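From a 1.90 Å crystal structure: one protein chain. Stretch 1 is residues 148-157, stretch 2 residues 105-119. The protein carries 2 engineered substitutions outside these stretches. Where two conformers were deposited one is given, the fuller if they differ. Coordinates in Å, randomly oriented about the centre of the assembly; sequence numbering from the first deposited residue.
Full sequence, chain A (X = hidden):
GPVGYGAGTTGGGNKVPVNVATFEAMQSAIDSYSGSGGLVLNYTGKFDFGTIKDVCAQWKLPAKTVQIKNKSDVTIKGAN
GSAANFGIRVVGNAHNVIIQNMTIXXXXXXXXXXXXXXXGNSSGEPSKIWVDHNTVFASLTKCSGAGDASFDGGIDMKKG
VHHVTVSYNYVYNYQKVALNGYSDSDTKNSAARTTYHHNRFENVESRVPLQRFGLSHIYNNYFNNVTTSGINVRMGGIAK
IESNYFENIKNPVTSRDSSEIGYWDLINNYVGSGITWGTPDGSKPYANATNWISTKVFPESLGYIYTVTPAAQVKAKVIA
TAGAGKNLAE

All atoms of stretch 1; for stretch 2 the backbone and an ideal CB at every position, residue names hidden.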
# COMPACT_ATOMS: atom_id res chain seq x y z
N ASP A 148 0.54 -17.09 11.74
CA ASP A 148 0.03 -16.51 10.50
C ASP A 148 0.99 -15.46 9.94
O ASP A 148 0.72 -14.83 8.91
CB ASP A 148 -1.36 -15.88 10.74
CG ASP A 148 -2.31 -16.82 11.48
OD1 ASP A 148 -2.18 -18.06 11.34
OD2 ASP A 148 -3.20 -16.32 12.21
N ALA A 149 2.14 -15.29 10.60
CA ALA A 149 2.97 -14.11 10.40
C ALA A 149 4.43 -14.41 10.04
O ALA A 149 5.34 -14.08 10.80
CB ALA A 149 2.91 -13.24 11.66
N SER A 150 4.65 -15.02 8.88
CA SER A 150 6.01 -15.20 8.36
C SER A 150 6.56 -13.85 7.89
O SER A 150 7.77 -13.61 7.95
CB SER A 150 6.05 -16.23 7.22
OG SER A 150 5.64 -17.50 7.69
N PHE A 151 5.66 -13.01 7.41
CA PHE A 151 5.93 -11.61 7.07
C PHE A 151 4.72 -10.77 7.48
O PHE A 151 3.74 -11.32 7.99
CB PHE A 151 6.26 -11.47 5.58
CG PHE A 151 7.49 -12.22 5.16
CD1 PHE A 151 8.75 -11.63 5.26
CD2 PHE A 151 7.40 -13.54 4.72
CE1 PHE A 151 9.90 -12.33 4.90
CE2 PHE A 151 8.55 -14.25 4.36
CZ PHE A 151 9.80 -13.64 4.44
N ASP A 152 4.79 -9.45 7.29
CA ASP A 152 3.68 -8.56 7.68
C ASP A 152 3.14 -7.77 6.48
O ASP A 152 3.15 -8.27 5.36
CB ASP A 152 4.10 -7.64 8.83
CG ASP A 152 3.00 -6.65 9.24
OD1 ASP A 152 3.20 -5.44 9.04
OD2 ASP A 152 1.94 -7.08 9.75
N GLY A 153 2.69 -6.55 6.73
CA GLY A 153 1.99 -5.75 5.73
C GLY A 153 2.88 -5.15 4.66
O GLY A 153 4.08 -4.95 4.88
N GLY A 154 2.30 -4.86 3.51
CA GLY A 154 3.04 -4.29 2.39
C GLY A 154 2.97 -2.78 2.44
O GLY A 154 3.96 -2.11 2.76
N ILE A 155 1.80 -2.24 2.12
CA ILE A 155 1.58 -0.80 2.14
C ILE A 155 0.36 -0.53 3.01
O ILE A 155 -0.78 -0.62 2.55
CB ILE A 155 1.43 -0.22 0.70
CG1 ILE A 155 2.70 -0.51 -0.11
CG2 ILE A 155 1.15 1.29 0.75
CD1 ILE A 155 2.51 -0.51 -1.60
N ASP A 156 0.62 -0.20 4.27
CA ASP A 156 -0.42 -0.14 5.30
C ASP A 156 -0.66 1.26 5.85
O ASP A 156 0.27 2.07 5.91
CB ASP A 156 -0.06 -1.05 6.47
CG ASP A 156 -0.08 -2.52 6.11
OD1 ASP A 156 -0.57 -2.88 5.02
OD2 ASP A 156 0.40 -3.33 6.93
N MET A 157 -1.90 1.52 6.25
CA MET A 157 -2.23 2.70 7.04
C MET A 157 -3.35 2.41 8.05
O MET A 157 -4.20 1.55 7.81
CB MET A 157 -2.54 3.92 6.16
CG MET A 157 -3.79 3.82 5.29
SD MET A 157 -3.78 5.03 3.94
CE MET A 157 -2.71 4.22 2.76
N UNK A 105 12.32 -5.77 0.21
CA UNK A 105 12.09 -7.21 0.12
C UNK A 105 12.48 -8.05 1.32
O UNK A 105 13.44 -7.74 2.03
CB UNK A 105 12.85 -7.75 -1.10
N UNK A 106 11.70 -9.12 1.54
CA UNK A 106 12.02 -10.18 2.49
C UNK A 106 12.47 -9.68 3.87
O UNK A 106 13.53 -10.06 4.37
CB UNK A 106 13.12 -11.07 1.90
N UNK A 107 11.63 -8.83 4.46
CA UNK A 107 11.97 -8.17 5.73
C UNK A 107 11.94 -9.10 6.93
O UNK A 107 11.14 -10.04 6.98
CB UNK A 107 11.01 -7.01 5.98
N UNK A 108 12.82 -8.81 7.88
CA UNK A 108 12.86 -9.47 9.18
C UNK A 108 11.72 -8.95 10.05
O UNK A 108 11.27 -7.82 9.88
CB UNK A 108 14.21 -9.25 9.87
N UNK A 109 11.25 -9.78 10.98
CA UNK A 109 10.33 -9.31 12.02
C UNK A 109 9.02 -10.05 12.12
O UNK A 109 8.33 -9.95 13.14
CB UNK A 109 10.02 -7.83 11.79
N UNK A 110 8.65 -10.78 11.07
CA UNK A 110 7.40 -11.53 11.04
C UNK A 110 6.21 -10.59 11.09
O UNK A 110 6.02 -9.79 10.18
CB UNK A 110 7.34 -12.52 12.20
N UNK A 111 5.45 -10.66 12.17
CA UNK A 111 4.31 -9.75 12.37
C UNK A 111 4.77 -8.28 12.43
O UNK A 111 3.99 -7.37 12.16
CB UNK A 111 3.56 -10.12 13.65
N UNK A 112 6.04 -8.07 12.77
CA UNK A 112 6.63 -6.73 12.81
C UNK A 112 7.32 -6.31 11.51
O UNK A 112 7.89 -5.21 11.44
CB UNK A 112 7.64 -6.66 13.96
N UNK A 113 7.27 -7.16 10.50
CA UNK A 113 7.95 -6.90 9.22
C UNK A 113 7.12 -6.04 8.26
O UNK A 113 6.84 -6.45 7.13
CB UNK A 113 8.29 -8.23 8.54
N UNK A 114 6.73 -4.85 8.71
CA UNK A 114 5.95 -3.95 7.86
C UNK A 114 6.86 -3.22 6.88
O UNK A 114 7.90 -2.69 7.27
CB UNK A 114 5.17 -2.94 8.71
N UNK A 115 6.47 -3.22 5.61
CA UNK A 115 7.26 -2.63 4.53
C UNK A 115 7.12 -1.12 4.50
O UNK A 115 8.09 -0.39 4.65
CB UNK A 115 6.84 -3.22 3.18
N UNK A 116 5.89 -0.65 4.28
CA UNK A 116 5.59 0.78 4.33
C UNK A 116 4.35 0.95 5.20
O UNK A 116 3.26 0.47 4.84
CB UNK A 116 5.38 1.36 2.93
N UNK A 117 4.52 1.60 6.34
CA UNK A 117 3.44 1.73 7.31
C UNK A 117 3.20 3.18 7.69
O UNK A 117 4.13 3.90 8.06
CB UNK A 117 3.75 0.91 8.56
N UNK A 118 1.94 3.60 7.59
CA UNK A 118 1.52 4.93 7.97
C UNK A 118 0.56 4.80 9.15
O UNK A 118 -0.40 4.04 9.09
CB UNK A 118 0.87 5.66 6.80
N UNK A 119 0.83 5.52 10.24
CA UNK A 119 0.01 5.34 11.44
C UNK A 119 -0.24 6.60 12.26
O UNK A 119 0.69 7.31 12.65
CB UNK A 119 0.67 4.30 12.34

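Position 105 lies beyond reach of stretch 1, which sets no requirement. It is Gly105.

At 106 phi and psi are 47/54 and CA-to-CB points sideways. The ideal CB is 4.6 Å from Phe151 CE1, so an apolar chain would suit, though others could fit. Leu106 is deposited. Its CD2 packs 3.8 Å from Phe151 CZ.

Position 107 also points sideways, with its ideal CB 5.2 Å from Phe151 CD1. Many residues would do; Leu107 is found. Its backbone matters more: Leu107 O sits at the edge of the Phe151 ring, 3.3 Å from CE1.

Position 108 points away and is unconstrained: Gln108. At 109 phi is 124°, and a CB would jam against the preceding carbonyl; Gly109 fits.

At 110 phi is positive, and an ideal CB would stand 2.9 Å from Ala149 O, a clash. Both point to glycine, and Gly110 is deposited. A water bridges Gly110 N and Ser150 O.

Position 111 points away overall, yet its ideal CB is 3.8 Å from Ala149 CB. Asp152 OD2 is 5.2 Å from that CB. A neutral or basic chain would suit, but an extended acid could also turn aside. Glu111 is deposited, with chi1 and chi2 both t. Position 112 points away, and its side chain reaches nothing in stretch 1: Asp112.

At 113 the ideal CB is 3.9 Å from Asp152 N and 4.4 Å from Phe151 CA. A small residue suits this close backbone. It is Ala113.

At 114 the ideal CB is tight, 3.2 Å from Asp152 OD1, with Asp156 OD2 5.1 Å away. Two carboxylates would favour a basic or polar chain. Asp114 is found instead, in two conformers. In the one given, its OD1 lies 3.0 Å from Asp152 OD1 and 3.2 Å from Asp156 OD2. The acids form a cluster of like charge, and a water lies 2.6 Å from both Asp114 OD1 and Asp156 OD2.

At 115 CB points toward stretch 1, 3.1 Å from Gly154 O. A small residue suits: Ser115. Its N donates to Gly153 O at 3.0 Å.

Positions 116 to 118 pair in parallel with Ile155 to Met157. Position 116 shares a face with Ile155, so an apolar chain suits. Ile116 CD1 lies 4.4 Å from Ile155 CG1. Position 117 shares the Asp156 face and could be polar. Ser117 is deposited; its OG donates to the side chain at 119. Position 118 returns to the Met157 face, its ideal CB 3.9 Å from Met157 CB, and calls for an apolar chain. Leu118 answers, and its N donates to Asp156 O at 2.8 Å.

Position 119 touches nothing in stretch 1. It is Glu119, whose OE2 accepts from Ser117 OG at 2.8 Å.

Stretch 2 (105-119) GLLQGGEDADSISLE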
# COMPACT_ATOMS: atom_id res chain seq x y z
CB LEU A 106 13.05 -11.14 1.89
CG LEU A 106 12.58 -11.96 0.68
CD1 LEU A 106 13.77 -12.46 -0.12
CD2 LEU A 106 11.70 -13.13 1.14
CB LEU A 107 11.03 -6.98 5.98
CG LEU A 107 10.97 -5.87 4.93
CD1 LEU A 107 10.01 -4.80 5.39
CD2 LEU A 107 12.34 -5.27 4.68
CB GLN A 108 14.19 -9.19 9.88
CG GLN A 108 15.44 -9.61 9.08
CD GLN A 108 16.76 -9.26 9.76
OE1 GLN A 108 17.83 -9.56 9.22
NE2 GLN A 108 16.70 -8.66 10.95
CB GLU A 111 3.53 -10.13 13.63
CG GLU A 111 2.08 -9.67 13.59
CD GLU A 111 1.22 -10.29 14.68
OE1 GLU A 111 1.75 -10.95 15.59
OE2 GLU A 111 -0.02 -10.12 14.61
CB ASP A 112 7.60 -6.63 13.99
CG ASP A 112 6.93 -6.92 15.31
OD1 ASP A 112 5.82 -6.40 15.55
OD2 ASP A 112 7.51 -7.68 16.12
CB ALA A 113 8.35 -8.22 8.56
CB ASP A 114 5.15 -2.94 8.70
CG ASP A 114 3.81 -2.58 8.07
OD1 ASP A 114 2.81 -2.50 8.83
OD2 ASP A 114 3.74 -2.37 6.84
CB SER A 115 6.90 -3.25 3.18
OG SER A 115 7.26 -4.63 3.14
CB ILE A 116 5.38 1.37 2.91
CG1 ILE A 116 6.68 1.25 2.09
CG2 ILE A 116 4.92 2.83 2.99
CD1 ILE A 116 6.51 1.51 0.59
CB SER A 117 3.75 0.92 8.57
OG SER A 117 2.77 1.13 9.57
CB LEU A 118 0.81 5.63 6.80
CG LEU A 118 1.42 5.49 5.40
CD1 LEU A 118 0.52 6.14 4.35
CD2 LEU A 118 2.83 6.08 5.34
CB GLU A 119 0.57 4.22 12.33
CG GLU A 119 2.07 4.02 12.24
CD GLU A 119 2.52 2.71 12.85
OE1 GLU A 119 2.16 2.44 14.02
OE2 GLU A 119 3.24 1.95 12.16
O HOH W 1 9.75 -11.59 8.61
O HOH W 2 5.97 -13.48 13.50
O HOH W 3 3.53 -4.71 12.20
O HOH W 4 7.00 -8.11 5.27
O HOH W 5 0.38 -3.06 9.51
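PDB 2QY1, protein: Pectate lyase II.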